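Local coordinates for HAD family phosphatase (Pseudomonas syringae pv. tomato, PDB 2ODA), which belongs to a Pseudomonas-specific subfamily of the haloacid dehalogenase (HAD) superfamily and is probably a phosphatase-like hydrolase with a biochemical role of its own, at residues G107-G113 and L126-L131; L118-L122 and L164-H170; C55-L61 and W76-R82; P2-F6 and I186-S191. One frame throughout, in Å; residues are numbered along the deposited sequence.

Contact 1: residues G107-G113 and L126-L131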
loop_
_atom_site.group_PDB
_atom_site.type_symbol
_atom_site.label_atom_id
_atom_site.label_comp_id
_atom_site.label_asym_id
_atom_site.label_seq_id
_atom_site.Cartn_x
_atom_site.Cartn_y
_atom_site.Cartn_z
ATOM N N GLY B 107 4.043 -3.535 8.936
ATOM C CA GLY B 107 4.191 -2.944 10.264
ATOM C C GLY B 107 3.749 -1.501 10.398
ATOM O O GLY B 107 3.758 -0.955 11.514
ATOM N N CYS B 108 3.384 -0.852 9.286
ATOM C CA CYS B 108 2.874 0.533 9.363
ATOM C C CYS B 108 1.492 0.575 10.029
ATOM O O CYS B 108 0.678 -0.327 9.830
ATOM C CB CYS B 108 2.835 1.183 7.982
ATOM S SG CYS B 108 4.477 1.445 7.262
ATOM N N VAL B 109 1.234 1.625 10.816
ATOM C CA VAL B 109 -0.013 1.728 11.593
ATOM C C VAL B 109 -0.691 3.078 11.361
ATOM O O VAL B 109 -0.012 4.093 11.210
ATOM C CB VAL B 109 0.248 1.581 13.115
ATOM C CG1 VAL B 109 -1.075 1.503 13.894
ATOM C CG2 VAL B 109 1.113 0.348 13.408
ATOM N N LEU B 110 -2.031 3.066 11.332
ATOM C CA LEU B 110 -2.812 4.298 11.281
ATOM C C LEU B 110 -3.602 4.369 12.571
ATOM O O LEU B 110 -4.260 3.404 12.953
ATOM C CB LEU B 110 -3.798 4.301 10.087
ATOM C CG LEU B 110 -4.897 5.387 10.160
ATOM C CD1 LEU B 110 -4.317 6.793 9.962
ATOM C CD2 LEU B 110 -5.988 5.127 9.104
ATOM N N ILE B 111 -3.541 5.515 13.222
ATOM C CA ILE B 111 -4.325 5.764 14.422
ATOM C C ILE B 111 -5.328 6.875 14.090
ATOM O O ILE B 111 -4.922 7.931 13.619
ATOM C CB ILE B 111 -3.403 6.229 15.566
ATOM C CG1 ILE B 111 -2.346 5.142 15.865
ATOM C CG2 ILE B 111 -4.216 6.545 16.833
ATOM C CD1 ILE B 111 -0.949 5.460 15.335
ATOM N N SER B 112 -6.617 6.640 14.381
ATOM C CA SER B 112 -7.704 7.605 14.095
ATOM C C SER B 112 -8.952 7.225 14.915
ATOM O O SER B 112 -9.103 6.074 15.316
ATOM C CB SER B 112 -8.051 7.583 12.595
ATOM O OG SER B 112 -9.065 8.529 12.257
ATOM N N GLY B 113 -9.840 8.189 15.153
ATOM C CA GLY B 113 -11.210 7.860 15.563
ATOM C C GLY B 113 -12.276 8.045 14.490
ATOM O O GLY B 113 -13.473 7.895 14.768
ATOM N N LEU B 126 -3.024 -1.235 5.982
ATOM C CA LEU B 126 -2.344 -0.941 7.255
ATOM C C LEU B 126 -2.977 -1.625 8.465
ATOM O O LEU B 126 -4.133 -2.068 8.425
ATOM C CB LEU B 126 -2.292 0.582 7.510
ATOM C CG LEU B 126 -1.188 1.332 6.735
ATOM C CD1 LEU B 126 -1.648 1.634 5.324
ATOM C CD2 LEU B 126 -0.792 2.642 7.429
ATOM N N TRP B 127 -2.185 -1.714 9.540
ATOM C CA TRP B 127 -2.715 -1.940 10.880
ATOM C C TRP B 127 -3.475 -0.676 11.274
ATOM O O TRP B 127 -3.102 0.437 10.886
ATOM C CB TRP B 127 -1.580 -2.177 11.891
ATOM C CG TRP B 127 -0.959 -3.557 11.788
ATOM C CD1 TRP B 127 0.177 -3.909 11.100
ATOM C CD2 TRP B 127 -1.447 -4.746 12.401
ATOM N NE1 TRP B 127 0.426 -5.267 11.254
ATOM C CE2 TRP B 127 -0.563 -5.803 12.042
ATOM C CE3 TRP B 127 -2.557 -5.032 13.211
ATOM C CZ2 TRP B 127 -0.766 -7.127 12.462
ATOM C CZ3 TRP B 127 -2.756 -6.349 13.640
ATOM C CH2 TRP B 127 -1.853 -7.380 13.266
ATOM N N THR B 128 -4.540 -0.849 12.053
ATOM C CA THR B 128 -5.348 0.302 12.514
ATOM C C THR B 128 -5.612 0.290 14.014
ATOM O O THR B 128 -5.878 -0.756 14.593
ATOM C CB THR B 128 -6.726 0.403 11.774
ATOM O OG1 THR B 128 -7.482 -0.795 11.976
ATOM C CG2 THR B 128 -6.521 0.580 10.278
ATOM N N ILE B 129 -5.534 1.467 14.630
ATOM C CA ILE B 129 -5.885 1.656 16.028
ATOM C C ILE B 129 -6.977 2.714 16.033
ATOM O O ILE B 129 -6.793 3.789 15.461
ATOM C CB ILE B 129 -4.668 2.142 16.891
ATOM C CG1 ILE B 129 -3.569 1.063 16.885
ATOM C CG2 ILE B 129 -5.136 2.574 18.339
ATOM C CD1 ILE B 129 -2.158 1.510 17.439
ATOM N N GLY B 130 -8.109 2.380 16.643
ATOM C CA GLY B 130 -9.238 3.284 16.783
ATOM C C GLY B 130 -9.243 3.954 18.146
ATOM O O GLY B 130 -8.752 3.394 19.138
ATOM N N LEU B 131 -9.787 5.167 18.184
ATOM C CA LEU B 131 -9.836 5.967 19.402
ATOM C C LEU B 131 -11.279 6.146 19.875
ATOM O O LEU B 131 -12.121 6.637 19.136
ATOM C CB LEU B 131 -9.139 7.331 19.179
ATOM C CG LEU B 131 -7.614 7.317 18.941
ATOM C CD1 LEU B 131 -7.066 8.731 18.664
ATOM C CD2 LEU B 131 -6.854 6.692 20.114
#

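Contact 2: residues L118-L122 and L164-H170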
loop_
_atom_site.group_PDB
_atom_site.type_symbol
_atom_site.label_atom_id
_atom_site.label_comp_id
_atom_site.label_asym_id
_atom_site.label_seq_id
_atom_site.Cartn_x
_atom_site.Cartn_y
_atom_site.Cartn_z
ATOM N N LEU B 118 -10.136 5.622 9.044
ATOM C CA LEU B 118 -9.829 4.231 9.380
ATOM C C LEU B 118 -10.086 3.280 8.221
ATOM O O LEU B 118 -9.286 2.377 7.961
ATOM C CB LEU B 118 -10.595 3.774 10.628
ATOM C CG LEU B 118 -10.105 4.504 11.889
ATOM C CD1 LEU B 118 -11.163 4.385 12.983
ATOM C CD2 LEU B 118 -8.735 3.944 12.327
ATOM N N GLN B 119 -11.204 3.462 7.532
ATOM C CA GLN B 119 -11.498 2.679 6.324
ATOM C C GLN B 119 -10.422 2.851 5.241
ATOM O O GLN B 119 -10.048 1.883 4.568
ATOM C CB GLN B 119 -12.885 3.036 5.776
ATOM C CG GLN B 119 -13.373 2.065 4.648
ATOM C CD GLN B 119 -13.561 0.644 5.154
ATOM O OE1 GLN B 119 -14.437 0.382 5.962
ATOM N NE2 GLN B 119 -12.729 -0.272 4.693
ATOM N N SER B 120 -9.949 4.084 5.053
ATOM C CA SER B 120 -8.824 4.325 4.133
ATOM C C SER B 120 -7.610 3.476 4.561
ATOM O O SER B 120 -6.964 2.853 3.727
ATOM C CB SER B 120 -8.475 5.827 4.088
ATOM O OG SER B 120 -7.262 6.055 3.381
ATOM N N GLY B 121 -7.303 3.460 5.859
ATOM C CA GLY B 121 -6.144 2.715 6.353
ATOM C C GLY B 121 -6.304 1.218 6.142
ATOM O O GLY B 121 -5.347 0.536 5.749
ATOM N N LEU B 122 -7.503 0.694 6.416
ATOM C CA LEU B 122 -7.786 -0.725 6.179
ATOM C C LEU B 122 -7.653 -1.030 4.690
ATOM O O LEU B 122 -7.048 -2.018 4.297
ATOM C CB LEU B 122 -9.214 -1.098 6.669
ATOM C CG LEU B 122 -9.433 -1.042 8.192
ATOM C CD1 LEU B 122 -10.918 -1.269 8.560
ATOM C CD2 LEU B 122 -8.550 -2.087 8.903
ATOM N N LEU B 164 -16.113 0.817 15.719
ATOM C CA LEU B 164 -14.774 0.730 15.144
ATOM C C LEU B 164 -14.357 -0.725 14.930
ATOM O O LEU B 164 -13.821 -1.041 13.895
ATOM C CB LEU B 164 -13.755 1.531 15.960
ATOM C CG LEU B 164 -14.006 3.059 15.994
ATOM C CD1 LEU B 164 -12.949 3.794 16.759
ATOM C CD2 LEU B 164 -14.169 3.646 14.569
ATOM N N TYR B 165 -14.655 -1.619 15.868
ATOM C CA TYR B 165 -14.330 -3.043 15.642
ATOM C C TYR B 165 -15.136 -3.615 14.462
ATOM O O TYR B 165 -14.620 -4.441 13.692
ATOM C CB TYR B 165 -14.557 -3.878 16.899
ATOM C CG TYR B 165 -13.417 -3.799 17.883
ATOM C CD1 TYR B 165 -12.098 -4.044 17.466
ATOM C CD2 TYR B 165 -13.650 -3.503 19.235
ATOM C CE1 TYR B 165 -11.058 -3.978 18.334
ATOM C CE2 TYR B 165 -12.593 -3.429 20.132
ATOM C CZ TYR B 165 -11.301 -3.694 19.674
ATOM O OH TYR B 165 -10.238 -3.651 20.542
ATOM N N SER B 166 -16.384 -3.154 14.315
ATOM C CA SER B 166 -17.231 -3.589 13.206
ATOM C C SER B 166 -16.642 -3.238 11.849
ATOM O O SER B 166 -16.796 -4.001 10.897
ATOM C CB SER B 166 -18.636 -3.001 13.308
ATOM O OG SER B 166 -19.308 -3.624 14.396
ATOM N N LEU B 167 -15.979 -2.085 11.763
ATOM C CA LEU B 167 -15.262 -1.670 10.541
ATOM C C LEU B 167 -14.151 -2.635 10.161
ATOM O O LEU B 167 -13.808 -2.762 8.990
ATOM C CB LEU B 167 -14.612 -0.314 10.741
ATOM C CG LEU B 167 -15.354 0.976 10.636
ATOM C CD1 LEU B 167 -14.305 2.046 10.830
ATOM C CD2 LEU B 167 -16.048 1.121 9.238
ATOM N N GLY B 168 -13.580 -3.289 11.171
ATOM C CA GLY B 168 -12.453 -4.196 10.997
ATOM C C GLY B 168 -11.180 -3.658 11.635
ATOM O O GLY B 168 -10.100 -4.169 11.389
ATOM N N VAL B 169 -11.297 -2.605 12.440
ATOM C CA VAL B 169 -10.133 -2.025 13.133
ATOM C C VAL B 169 -9.490 -3.069 14.055
ATOM O O VAL B 169 -10.189 -3.891 14.647
ATOM C CB VAL B 169 -10.561 -0.766 13.921
ATOM C CG1 VAL B 169 -9.480 -0.271 14.890
ATOM C CG2 VAL B 169 -11.005 0.328 12.967
ATOM N N HIS B 170 -8.161 -3.011 14.194
ATOM C CA HIS B 170 -7.392 -4.059 14.845
ATOM C C HIS B 170 -7.350 -3.985 16.381
ATOM O O HIS B 170 -7.300 -5.023 17.065
ATOM C CB HIS B 170 -5.983 -4.060 14.246
ATOM C CG HIS B 170 -5.968 -4.410 12.791
ATOM N ND1 HIS B 170 -5.887 -3.460 11.796
ATOM C CD2 HIS B 170 -6.100 -5.603 12.165
ATOM C CE1 HIS B 170 -5.927 -4.059 10.616
ATOM N NE2 HIS B 170 -6.058 -5.360 10.812
HETATM O O HOH W 1 -15.267 -2.074 6.818
#

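Contact 3: residues C55-L61 and W76-R82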
loop_
_atom_site.group_PDB
_atom_site.type_symbol
_atom_site.label_atom_id
_atom_site.label_comp_id
_atom_site.label_asym_id
_atom_site.label_seq_id
_atom_site.Cartn_x
_atom_site.Cartn_y
_atom_site.Cartn_z
ATOM N N CYS B 55 6.585 9.821 11.838
ATOM C CA CYS B 55 5.153 10.059 12.015
ATOM C C CYS B 55 4.710 11.123 11.042
ATOM O O CYS B 55 5.434 12.087 10.811
ATOM C CB CYS B 55 4.832 10.545 13.455
ATOM S SG CYS B 55 5.250 9.378 14.772
ATOM N N ALA B 56 3.512 10.950 10.480
ATOM C CA ALA B 56 2.880 11.988 9.676
ATOM C C ALA B 56 1.431 12.097 10.112
ATOM O O ALA B 56 0.849 11.092 10.553
ATOM C CB ALA B 56 2.896 11.607 8.203
ATOM N N TRP B 57 0.841 13.283 9.941
ATOM C CA TRP B 57 -0.601 13.431 10.163
ATOM C C TRP B 57 -1.371 13.527 8.863
ATOM O O TRP B 57 -0.851 14.002 7.839
ATOM C CB TRP B 57 -0.940 14.626 11.068
ATOM C CG TRP B 57 -0.593 15.991 10.506
ATOM C CD1 TRP B 57 0.541 16.726 10.770
ATOM C CD2 TRP B 57 -1.405 16.796 9.645
ATOM N NE1 TRP B 57 0.485 17.929 10.103
ATOM C CE2 TRP B 57 -0.704 18.006 9.415
ATOM C CE3 TRP B 57 -2.652 16.601 9.026
ATOM C CZ2 TRP B 57 -1.209 19.030 8.594
ATOM C CZ3 TRP B 57 -3.157 17.619 8.195
ATOM C CH2 TRP B 57 -2.432 18.820 7.987
ATOM N N ILE B 58 -2.620 13.065 8.925
ATOM C CA ILE B 58 -3.515 13.055 7.775
ATOM C C ILE B 58 -4.802 13.753 8.156
ATOM O O ILE B 58 -5.355 13.497 9.223
ATOM C CB ILE B 58 -3.869 11.602 7.380
ATOM C CG1 ILE B 58 -2.613 10.893 6.882
ATOM C CG2 ILE B 58 -4.997 11.571 6.337
ATOM C CD1 ILE B 58 -2.817 9.404 6.639
ATOM N N ASP B 59 -5.299 14.610 7.275
ATOM C CA ASP B 59 -6.662 15.121 7.451
ATOM C C ASP B 59 -7.319 15.464 6.111
ATOM O O ASP B 59 -6.702 15.309 5.039
ATOM C CB ASP B 59 -6.685 16.295 8.440
ATOM C CG ASP B 59 -7.947 16.289 9.307
ATOM O OD1 ASP B 59 -9.054 16.455 8.755
ATOM O OD2 ASP B 59 -7.843 16.116 10.532
ATOM N N GLU B 60 -8.583 15.877 6.162
ATOM C CA GLU B 60 -9.296 16.281 4.944
ATOM C C GLU B 60 -9.861 17.695 5.088
ATOM O O GLU B 60 -10.390 18.264 4.125
ATOM C CB GLU B 60 -10.409 15.284 4.616
ATOM C CG GLU B 60 -11.484 15.183 5.698
ATOM C CD GLU B 60 -12.702 14.364 5.304
ATOM O OE1 GLU B 60 -12.707 13.740 4.217
ATOM O OE2 GLU B 60 -13.666 14.346 6.102
ATOM N N LEU B 61 -9.734 18.278 6.278
ATOM C CA LEU B 61 -10.220 19.645 6.488
ATOM C C LEU B 61 -9.532 20.598 5.528
ATOM O O LEU B 61 -8.401 20.332 5.113
ATOM C CB LEU B 61 -9.977 20.111 7.933
ATOM C CG LEU B 61 -10.767 19.428 9.050
ATOM C CD1 LEU B 61 -10.030 19.602 10.364
ATOM C CD2 LEU B 61 -12.167 19.971 9.167
ATOM N N TRP B 76 7.962 18.641 14.364
ATOM C CA TRP B 76 8.631 17.380 14.045
ATOM C C TRP B 76 7.802 16.410 13.211
ATOM O O TRP B 76 8.341 15.490 12.587
ATOM C CB TRP B 76 9.070 16.706 15.345
ATOM C CG TRP B 76 7.910 16.209 16.170
ATOM C CD1 TRP B 76 7.058 16.957 16.951
ATOM C CD2 TRP B 76 7.462 14.857 16.266
ATOM N NE1 TRP B 76 6.107 16.142 17.530
ATOM C CE2 TRP B 76 6.341 14.846 17.132
ATOM C CE3 TRP B 76 7.901 13.642 15.705
ATOM C CZ2 TRP B 76 5.664 13.663 17.456
ATOM C CZ3 TRP B 76 7.223 12.468 16.032
ATOM C CH2 TRP B 76 6.121 12.492 16.904
HETATM N N MSE B 77 6.482 16.571 13.222
HETATM C CA MSE B 77 5.641 15.636 12.496
HETATM C C MSE B 77 5.339 16.176 11.110
HETATM O O MSE B 77 5.008 17.353 10.958
HETATM C CB MSE B 77 4.344 15.321 13.267
HETATM C CG MSE B 77 3.620 14.108 12.723
HETATM SE SE MSE B 77 1.933 13.754 13.635
HETATM C CE MSE B 77 2.602 13.706 15.459
ATOM N N ILE B 78 5.453 15.298 10.120
ATOM C CA ILE B 78 5.195 15.579 8.705
ATOM C C ILE B 78 3.700 15.792 8.453
ATOM O O ILE B 78 2.890 15.048 8.985
ATOM C CB ILE B 78 5.722 14.360 7.841
ATOM C CG1 ILE B 78 7.241 14.155 8.026
ATOM C CG2 ILE B 78 5.326 14.466 6.359
ATOM C CD1 ILE B 78 8.108 15.417 7.897
ATOM N N ALA B 79 3.332 16.812 7.669
ATOM C CA ALA B 79 1.978 16.900 7.138
ATOM C C ALA B 79 1.872 16.016 5.885
ATOM O O ALA B 79 2.547 16.281 4.894
ATOM C CB ALA B 79 1.647 18.344 6.797
ATOM N N ALA B 80 1.056 14.967 5.921
ATOM C CA ALA B 80 0.874 14.116 4.718
ATOM C C ALA B 80 0.265 14.891 3.542
ATOM O O ALA B 80 -0.695 15.663 3.720
ATOM C CB ALA B 80 0.042 12.892 5.041
ATOM N N PRO B 81 0.798 14.691 2.320
ATOM C CA PRO B 81 0.161 15.448 1.236
ATOM C C PRO B 81 -1.279 15.001 0.994
ATOM O O PRO B 81 -1.591 13.794 1.102
ATOM C CB PRO B 81 1.033 15.160 0.005
ATOM C CG PRO B 81 2.183 14.395 0.466
ATOM C CD PRO B 81 1.927 13.867 1.856
ATOM N N ARG B 82 -2.141 15.961 0.652
ATOM C CA ARG B 82 -3.547 15.707 0.397
ATOM C C ARG B 82 -3.685 14.906 -0.895
ATOM O O ARG B 82 -3.063 15.250 -1.906
ATOM C CB ARG B 82 -4.301 17.055 0.313
ATOM C CG ARG B 82 -5.793 16.947 0.097
ATOM C CD ARG B 82 -6.465 18.345 -0.098
ATOM N NE ARG B 82 -6.156 19.309 0.964
ATOM C CZ ARG B 82 -6.889 19.533 2.060
ATOM N NH1 ARG B 82 -7.989 18.836 2.303
ATOM N NH2 ARG B 82 -6.496 20.460 2.931
HETATM O O HOH W 2 8.460 12.172 12.179
HETATM O O HOH W 3 2.929 19.253 10.633
HETATM O O HOH W 4 -3.564 14.822 4.990
#

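Contact 4: residues P2-F6 and I186-S191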
loop_
_atom_site.group_PDB
_atom_site.type_symbol
_atom_site.label_atom_id
_atom_site.label_comp_id
_atom_site.label_asym_id
_atom_site.label_seq_id
_atom_site.Cartn_x
_atom_site.Cartn_y
_atom_site.Cartn_z
ATOM N N PRO B 2 13.889 -9.624 19.922
ATOM C CA PRO B 2 12.766 -8.873 20.495
ATOM C C PRO B 2 11.569 -8.817 19.541
ATOM O O PRO B 2 11.623 -9.391 18.453
ATOM C CB PRO B 2 13.359 -7.471 20.722
ATOM C CG PRO B 2 14.537 -7.387 19.780
ATOM C CD PRO B 2 15.091 -8.787 19.751
ATOM N N LEU B 3 10.494 -8.151 19.967
ATOM C CA LEU B 3 9.280 -7.990 19.151
ATOM C C LEU B 3 9.555 -7.248 17.828
ATOM O O LEU B 3 10.516 -6.481 17.731
ATOM C CB LEU B 3 8.215 -7.225 19.944
ATOM C CG LEU B 3 7.739 -7.787 21.291
ATOM C CD1 LEU B 3 7.182 -6.653 22.164
ATOM C CD2 LEU B 3 6.718 -8.883 21.116
ATOM N N PRO B 4 8.709 -7.486 16.803
ATOM C CA PRO B 4 8.749 -6.702 15.571
ATOM C C PRO B 4 8.599 -5.203 15.872
ATOM O O PRO B 4 7.943 -4.816 16.850
ATOM C CB PRO B 4 7.517 -7.197 14.809
ATOM C CG PRO B 4 7.293 -8.589 15.321
ATOM C CD PRO B 4 7.675 -8.539 16.762
ATOM N N THR B 5 9.225 -4.376 15.047
ATOM C CA THR B 5 9.214 -2.937 15.248
ATOM C C THR B 5 8.290 -2.295 14.223
ATOM O O THR B 5 7.923 -2.930 13.225
ATOM C CB THR B 5 10.633 -2.360 15.096
ATOM O OG1 THR B 5 11.153 -2.765 13.817
ATOM C CG2 THR B 5 11.542 -2.878 16.223
ATOM N N PHE B 6 7.922 -1.035 14.469
ATOM C CA PHE B 6 7.043 -0.280 13.572
ATOM C C PHE B 6 7.846 0.720 12.747
ATOM O O PHE B 6 8.568 1.558 13.305
ATOM C CB PHE B 6 5.937 0.437 14.381
ATOM C CG PHE B 6 5.104 -0.495 15.198
ATOM C CD1 PHE B 6 4.048 -1.187 14.612
ATOM C CD2 PHE B 6 5.376 -0.701 16.554
ATOM C CE1 PHE B 6 3.256 -2.070 15.355
ATOM C CE2 PHE B 6 4.612 -1.599 17.299
ATOM C CZ PHE B 6 3.554 -2.288 16.687
ATOM N N ILE B 186 0.130 -5.118 19.586
ATOM C CA ILE B 186 0.141 -5.406 18.138
ATOM C C ILE B 186 1.471 -6.057 17.712
ATOM O O ILE B 186 1.494 -6.988 16.879
ATOM C CB ILE B 186 -0.212 -4.162 17.305
ATOM C CG1 ILE B 186 -1.730 -3.870 17.452
ATOM C CG2 ILE B 186 0.190 -4.357 15.815
ATOM C CD1 ILE B 186 -2.181 -2.452 16.924
ATOM N N ALA B 187 2.574 -5.597 18.294
ATOM C CA ALA B 187 3.881 -6.193 17.961
ATOM C C ALA B 187 3.903 -7.680 18.334
ATOM O O ALA B 187 4.411 -8.499 17.568
ATOM C CB ALA B 187 5.011 -5.434 18.655
ATOM N N LEU B 188 3.336 -8.012 19.503
ATOM C CA LEU B 188 3.179 -9.394 19.971
ATOM C C LEU B 188 2.307 -10.204 19.027
ATOM O O LEU B 188 2.694 -11.302 18.615
ATOM C CB LEU B 188 2.608 -9.435 21.400
ATOM C CG LEU B 188 2.489 -10.774 22.173
ATOM C CD1 LEU B 188 3.834 -11.559 22.276
ATOM C CD2 LEU B 188 1.903 -10.526 23.602
ATOM N N ARG B 189 1.141 -9.673 18.667
ATOM C CA ARG B 189 0.307 -10.308 17.609
ATOM C C ARG B 189 1.084 -10.580 16.303
ATOM O O ARG B 189 1.038 -11.689 15.758
ATOM C CB ARG B 189 -0.980 -9.502 17.339
ATOM C CG ARG B 189 -1.972 -9.611 18.477
ATOM C CD ARG B 189 -2.943 -8.432 18.551
ATOM N NE ARG B 189 -3.773 -8.350 17.352
ATOM C CZ ARG B 189 -4.769 -7.490 17.184
ATOM N NH1 ARG B 189 -5.087 -6.654 18.161
ATOM N NH2 ARG B 189 -5.464 -7.493 16.045
ATOM N N ARG B 190 1.856 -9.592 15.859
ATOM C CA ARG B 190 2.717 -9.737 14.674
ATOM C C ARG B 190 3.742 -10.853 14.839
ATOM O O ARG B 190 4.011 -11.601 13.888
ATOM C CB ARG B 190 3.427 -8.419 14.352
ATOM C CG ARG B 190 2.480 -7.354 13.766
ATOM C CD ARG B 190 3.199 -6.054 13.475
ATOM N NE ARG B 190 4.282 -6.228 12.503
ATOM C CZ ARG B 190 5.341 -5.429 12.423
ATOM N NH1 ARG B 190 5.448 -4.390 13.225
ATOM N NH2 ARG B 190 6.290 -5.658 11.528
ATOM N N SER B 191 4.293 -10.965 16.051
ATOM C CA SER B 191 5.291 -11.983 16.365
ATOM C C SER B 191 4.681 -13.381 16.235
ATOM O O SER B 191 5.389 -14.345 15.955
ATOM C CB SER B 191 5.890 -11.746 17.769
ATOM O OG SER B 191 5.062 -12.279 18.803
HETATM O O HOH W 5 8.687 -3.950 10.797
#

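Contact 1: residues G107-G113 and L126-L131
Ile129 pushes its CD1 into the notch between Val109 and Ile111 on the adjacent strand, 3.7 Å from Val109 CG1 and 4.0 Å from Ile111 CG1. Ile111 fits the next gap in turn. Its CG1 lies alongside Ile129 CB, and with CG1 at chi1 -60° the CG2 branch is turned toward Leu131 CD1, 4.0 Å away. At the other end Val109 splits its two methyls, CG1 against Ile129 and CG2 against Trp127 CB. The strands 109-112 and 127-131 run parallel, 18° apart, and helix 115-123 connects them: a beta-alpha-beta unit in the parallel sheet of the HAD Rossmann-like core. Carbonyls of each strand receive amides of the other, with Leu110 N to Trp127 O at 2.9 Å, Ile129 N to Leu110 O also at 2.9 Å, and a weak final bond from Leu131 N to Ser112 O. Leu126 turns CD2 over the start of the first strand, 3.9 Å from Cys108 CB. Cys108 O, which accepts from Trp127 N, lies near the plane of the indole at its edge, 3.8 Å from Trp127 CD1. Leu183 of helix 179-191 touches Ile129, while Leu110 and Ser112 meet Leu117 on the opposite face.

Contact 2: residues L118-L122 and L164-H170
Leu122 faces the point where helix 150-167 ends in a Schellman motif, Gly168 turning the chain with a positive phi of 112°, and the backbones stand 7.1 Å apart at the CA atoms of Gln119 and Leu167. Both methyls of Leu122 lie against this turn. CD1 approaches Leu167 O at 3.3 Å, whereas CD2 meets Gly168 O at 3.6 Å and His170 CE1 at 3.7 Å. One helical turn earlier, Leu118 crosses Leu164 at about a right angle; Leu118 CD1 and Leu164 CD2 are 3.5 Å apart, tighter than usual for methyls. Leu118 CD1 also touches Val169 CG2, and Leu118 CB meets Leu167 CD1. Gln119 bends at chi2 (64°), which carries its amide toward the second helix. There a water donates to Gln119 OE1 and to Leu167 O, 2.7 Å from each, thereby satisfying a carbonyl at the helix end; Gln119 NE2 turns instead to Asn123. His170 holds Thr128 N through ND1 and the C-terminal carboxylate of Pro196 through NE2, which fixes its rotation. Helix 115-123 and the loop leaving helix 150-167 pack on the same side of strand 127-131, where Leu118, Leu122 and Val169 touch Thr128.

Contact 3: residues C55-L61 and W76-R82
Trp57 takes Ala79 over one face of its indole: Ala79 CA stands 3.8 Å from the centroid of the five-membered ring, 23° off the normal, a CH-pi contact, and Ala79 CB comes to 3.4 Å from Trp57 CZ2. A chi1 of 65° tucks Trp57 CG over the main chain and swings the indole to the neighbouring strand. The selenium of Met77, a selenomethionine, sits at the ring edge, a Met-aromatic contact. Cys55 SG approaches Trp76 CH2 at 3.9 Å, oblique to that ring. On the opposite face of the sheet Ala56 CB packs on Ile78 CB; just past the strand, Ala80 CB lies 3.8 Å from Ile58 CG1. Parallel-strand bonds run through this centre, Trp57 N to Ile78 O and Ala80 N to Trp57 O, both 2.9 Å. Further out a water joins Trp57 NE1 to Met77 O. At the polar end Arg82, bent at chi3 (-53°), grips Leu61 O end-on with NH1 and NH2, NH2 at 2.9 Å, the oxygen lying in the guanidinium plane. Asp59 OD1 accepts from Leu61 N, which makes an Asx turn, and also from Glu60 N, shaping the loop being gripped. Strand 55-58, helix 63-69 and strand 78-79 form a beta-alpha-beta unit at the margin of the chain's parallel sheet, with 78-79 outermost; helix 91-99 covers Ile58 and Ala80, while Leu45 of helix 41-51 touches Trp76 and Met77.

Contact 4: residues P2-F6 and I186-S191
Ile186 meets Phe6 at the edge of the ring, its CG2 in the ring plane and 3.9 Å from Phe6 CE1, the two side chains crossing at about a right angle. Ala187 follows at the closest pass of the backbones: its CB nestles 3.5 Å from Pro4 O and also touches Leu3 CB and Phe6 CZ, while its own carbonyl O receives Pro4 CD at 3.4 Å. Leu188 points away, yet Leu3 CD2 lies 3.8 Å from its CA. Arg190 then folds back, bent at chi3 (60°), to lay its guanidinium over the proline. Pro4 CB sits above the centre of that group, 3.6 Å from its plane. Arg190 NH1 bonds to Thr5 O at 2.9 Å, nearly straight at 169° but coming from above the carbonyl plane rather than on a lone pair. A water donating to Thr5 O and accepting from Arg190 NH2 completes the grip. Ser191 CB finally rests on Pro4 CD, while its OG donates to Leu188 O. The N-terminal arm before strand 9-12 is thereby held on the C-terminal end of helix 179-191, whose Ile186 and Arg190 also touch Trp127 of strand 127-131.

How the contacts relate
From the N terminus, contact 4 opens first and closes last: it joins the arm 2-6 to the final helix, 180 residues on, so all the others nest inside its loop. Contact 3 closes a short loop through helix 63-69 at one margin of the sheet, before contact 1 opens. Contact 1 closes the loop through helix 115-123, and contact 2 starts within that loop and ends beyond it, so the two cross. They also touch, as Thr128 N bonds to His170 ND1. Contact 4 meets contact 1 where Phe6 and Arg190 pack on Gly107, and meets contact 2 through Arg189 NH1 and His170 O. Contact 3 does not touch contact 1, though both lie in the same sheet.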